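Local coordinates for protein beta-galactosidase (Streptococcus pneumoniae, PDB 4CUA) that hydrolyses terminal beta-galactose residues from beta-galactosides and, through the module described here, probably also binds carbohydrate, at residues 37-42 with 143-148. Numbering follows the deposited sequence.
Sequences KLISYN and GEMNHF. With CA (calcium ion), chain C.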
ATOM      1  N   LYS A  37      -4.496 -11.950  -0.910  1.00  9.43           N
ATOM      2  CA  LYS A  37      -5.902 -12.397  -0.871  1.00  9.83           C
ATOM      3  C   LYS A  37      -6.244 -13.032   0.444  1.00 11.09           C
ATOM      4  O   LYS A  37      -7.344 -13.588   0.580  1.00 16.15           O
ATOM      5  CB  LYS A  37      -6.263 -13.328  -2.067  1.00 11.01           C
ATOM      6  CG  LYS A  37      -6.170 -12.557  -3.416  1.00 13.01           C
ATOM      7  CD  LYS A  37      -6.092 -13.530  -4.558  1.00 15.29           C
ATOM      8  CE  LYS A  37      -4.649 -14.032  -4.722  1.00 19.88           C
ATOM      9  NZ  LYS A  37      -4.390 -14.985  -5.827  1.00 22.52           N
ATOM     10  N   LEU A  38      -5.383 -12.945   1.454  1.00 10.40           N
ATOM     11  CA  LEU A  38      -5.706 -13.414   2.812  1.00 10.34           C
ATOM     12  C   LEU A  38      -6.000 -12.171   3.628  1.00 10.57           C
ATOM     13  O   LEU A  38      -5.280 -11.182   3.540  1.00  9.98           O
ATOM     14  CB  LEU A  38      -4.549 -14.176   3.432  1.00 12.29           C
ATOM     15  CG  LEU A  38      -4.157 -15.455   2.727  1.00 15.46           C
ATOM     16  CD1 LEU A  38      -2.954 -16.082   3.404  1.00 18.15           C
ATOM     17  CD2 LEU A  38      -5.345 -16.420   2.640  1.00 16.17           C
ATOM     18  N   ILE A  39      -7.067 -12.179   4.376  1.00  8.98           N
ATOM     19  CA  ILE A  39      -7.482 -11.064   5.184  1.00  9.89           C
ATOM     20  C   ILE A  39      -7.619 -11.589   6.579  1.00 10.31           C
ATOM     21  O   ILE A  39      -8.436 -12.496   6.858  1.00 12.69           O
ATOM     22  CB  ILE A  39      -8.799 -10.443   4.721  1.00 10.67           C
ATOM     23  CG1 ILE A  39      -8.640  -9.964   3.247  1.00 11.63           C
ATOM     24  CG2 ILE A  39      -9.232  -9.329   5.663  1.00 12.07           C
ATOM     25  CD1 ILE A  39      -9.817  -9.199   2.747  1.00 14.41           C
ATOM     26  N   SER A  40      -6.831 -11.049   7.511  1.00  9.78           N
ATOM     27  CA  SER A  40      -6.891 -11.483   8.908  1.00 10.35           C
ATOM     28  C   SER A  40      -6.706 -10.296   9.834  1.00  9.73           C
ATOM     29  O   SER A  40      -5.750  -9.535   9.732  1.00  9.56           O
ATOM     30  CB  SER A  40      -5.814 -12.491   9.229  1.00 10.73           C
ATOM     31  OG  SER A  40      -5.924 -12.778  10.641  1.00 11.77           O
ATOM     32  N   TYR A  41      -7.605 -10.162  10.785  1.00  9.51           N
ATOM     33  CA  TYR A  41      -7.520  -9.107  11.787  1.00  9.60           C
ATOM     34  C   TYR A  41      -7.003  -9.571  13.157  1.00 10.67           C
ATOM     35  O   TYR A  41      -7.083  -8.852  14.132  1.00 11.03           O
ATOM     36  CB  TYR A  41      -8.879  -8.419  11.917  1.00 10.41           C
ATOM     37  CG  TYR A  41      -9.229  -7.717  10.631  1.00  9.75           C
ATOM     38  CD1 TYR A  41      -8.721  -6.477  10.302  1.00  9.65           C
ATOM     39  CD2 TYR A  41     -10.105  -8.306   9.737  1.00 10.01           C
ATOM     40  CE1 TYR A  41      -9.082  -5.878   9.088  1.00  9.18           C
ATOM     41  CE2 TYR A  41     -10.455  -7.719   8.568  1.00  9.18           C
ATOM     42  CZ  TYR A  41      -9.976  -6.480   8.268  1.00  9.41           C
ATOM     43  OH  TYR A  41     -10.288  -5.848   7.081  1.00  9.30           O
ATOM     44  N   ASN A  42      -6.424 -10.755  13.156  1.00 11.07           N
ATOM     45  CA  ASN A  42      -5.884 -11.339  14.390  1.00 11.74           C
ATOM     46  C   ASN A  42      -4.602 -12.102  14.111  1.00 12.74           C
ATOM     47  O   ASN A  42      -3.915 -11.863  13.122  1.00 10.93           O
ATOM     48  CB  ASN A  42      -7.002 -12.140  15.095  1.00 13.38           C
ATOM     49  CG  ASN A  42      -7.508 -13.257  14.236  1.00 14.30           C
ATOM     50  OD1 ASN A  42      -6.786 -13.856  13.476  1.00 13.83           O
ATOM     51  ND2 ASN A  42      -8.811 -13.506  14.328  1.00 18.84           N
ATOM     52  N   GLY A 143     -10.184  -3.283  11.593  1.00 11.48           N
ATOM     53  CA  GLY A 143     -11.161  -4.369  11.614  1.00 10.79           C
ATOM     54  C   GLY A 143     -12.133  -4.409  10.444  1.00 10.02           C
ATOM     55  O   GLY A 143     -13.084  -5.162  10.476  1.00 10.52           O
ATOM     56  N   GLU A 144     -11.880  -3.622   9.414  1.00 10.41           N
ATOM     57  CA  GLU A 144     -12.698  -3.617   8.231  1.00 10.59           C
ATOM     58  C   GLU A 144     -11.919  -3.017   7.096  1.00 10.81           C
ATOM     59  O   GLU A 144     -10.898  -2.342   7.338  1.00 10.52           O
ATOM     60  CB  GLU A 144     -14.012  -2.818   8.451  1.00 11.76           C
ATOM     61  CG  GLU A 144     -13.797  -1.341   8.625  1.00 14.50           C
ATOM     62  CD  GLU A 144     -15.045  -0.572   9.078  1.00 18.13           C
ATOM     63  OE1 GLU A 144     -15.408  -0.692  10.225  1.00 17.11           O
ATOM     64  OE2 GLU A 144     -15.556   0.223   8.266  1.00 23.81           O
HETATM   65  N   MSE A 145     -12.401  -3.207   5.865  1.00  9.85           N
HETATM   66  CA  MSE A 145     -11.831  -2.558   4.674  1.00 10.51           C
HETATM   67  C   MSE A 145     -12.292  -1.137   4.649  1.00 11.69           C
HETATM   68  O   MSE A 145     -13.513  -0.854   4.655  1.00 12.18           O
HETATM   69  CB  MSE A 145     -12.298  -3.295   3.444  1.00 10.79           C
HETATM   70  CG  MSE A 145     -11.884  -4.757   3.327  1.00 11.29           C
HETATM   71 SE   MSE A 145      -9.946  -5.102   3.446  1.00 20.40          SE
HETATM   72  CE  MSE A 145      -9.412  -4.316   1.757  1.00 14.47           C
ATOM     73  N   ASN A 146     -11.352  -0.205   4.683  1.00 10.50           N
ATOM     74  CA  ASN A 146     -11.639   1.249   4.675  1.00 11.65           C
ATOM     75  C   ASN A 146     -11.541   1.698   3.240  1.00 11.07           C
ATOM     76  O   ASN A 146     -10.531   1.512   2.590  1.00 11.14           O
ATOM     77  CB  ASN A 146     -10.578   2.012   5.502  1.00 11.66           C
ATOM     78  CG  ASN A 146     -10.742   1.834   6.996  1.00 12.98           C
ATOM     79  OD1 ASN A 146     -10.918   2.809   7.715  1.00 15.45           O
ATOM     80  ND2 ASN A 146     -10.694   0.586   7.511  1.00 13.29           N
ATOM     81  N   HIS A 147     -12.607   2.307   2.714  1.00 11.62           N
ATOM     82  CA  HIS A 147     -12.682   2.607   1.292  1.00 12.19           C
ATOM     83  C   HIS A 147     -12.419   4.076   0.988  1.00 12.19           C
ATOM     84  O   HIS A 147     -12.951   4.935   1.662  1.00 14.75           O
ATOM     85  CB  HIS A 147     -14.099   2.251   0.803  1.00 13.14           C
ATOM     86  CG  HIS A 147     -14.449   0.840   1.028  1.00 14.06           C
ATOM     87  ND1 HIS A 147     -13.858  -0.171   0.338  1.00 19.28           N
ATOM     88  CD2 HIS A 147     -15.276   0.265   1.911  1.00 17.42           C
ATOM     89  CE1 HIS A 147     -14.329  -1.333   0.759  1.00 18.68           C
ATOM     90  NE2 HIS A 147     -15.210  -1.094   1.692  1.00 16.91           N
ATOM     91  N   PHE A 148     -11.579   4.289   0.004  1.00 12.34           N
ATOM     92  CA  PHE A 148     -11.179   5.588  -0.521  1.00 13.57           C
ATOM     93  C   PHE A 148     -11.493   5.677  -2.002  1.00 13.46           C
ATOM     94  O   PHE A 148     -11.416   4.700  -2.730  1.00 14.00           O
ATOM     95  CB  PHE A 148      -9.646   5.782  -0.363  1.00 12.60           C
ATOM     96  CG  PHE A 148      -9.151   5.625   1.033  1.00 13.23           C
ATOM     97  CD1 PHE A 148      -9.172   6.651   1.951  1.00 12.80           C
ATOM     98  CD2 PHE A 148      -8.637   4.394   1.447  1.00 13.59           C
ATOM     99  CE1 PHE A 148      -8.697   6.483   3.248  1.00 13.93           C
ATOM    100  CE2 PHE A 148      -8.156   4.238   2.738  1.00 14.07           C
ATOM    101  CZ  PHE A 148      -8.167   5.275   3.644  1.00 14.35           C
TER
HETATM  102 CA    CA C2644      -3.262 -10.150   3.229  1.00  7.43          CA
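G143 lies over one face of the Y41 ring, and its CA reaches the ring centroid at 3.8 Å in a CH-pi contact 27° off the ring normal. CA sits nearest the CD1 side, 3.5 Å from Y41 CD1. With the backbone folded as it is at G143, a side chain would collide with the carbonyl oxygen of the residue before, so glycine suits this position. In Y41, chi1 (-65°) sets CG beside the backbone N, anti to the carbonyl carbon; the CZ end of the ring and OH continue past the G143-E144 peptide. There E144 contributes backbone alone: its N lies oblique to the ring, 3.6 Å from Y41 CZ, and its carbonyl carbon is 3.3 Å from Y41 OH. Its CB points away from the calcium-binding loop.

In selenomethionine M145 the bend at chi2 (-55°) sets SE 3.7 Å from Y41 OH and 4.2 Å from I39 CD1, so the selenium touches both side chains of 37-42 that take part. N146 ND2 makes a weak bond back to E144 O (2.9 Å) and another to K141 O. Backbone bonds of N146 to V81 and F148 to L79 then join this strand to strand 70-83.

I39 and Y41 also rest on strand 172-177, while L38 O binds calcium at 2.3 Å, alongside N33, D36, N47, T174 and E175. The contact thus places the calcium loop of a galactose-binding-like beta-sandwich against 143-145, in the chain leading into strand 145-155. It exemplifies a division of labour: a small surface contact (204 Å² in all), crossed by no hydrogen bond, rests on CH-pi and van der Waals packing, while calcium holds the loop through L38 O.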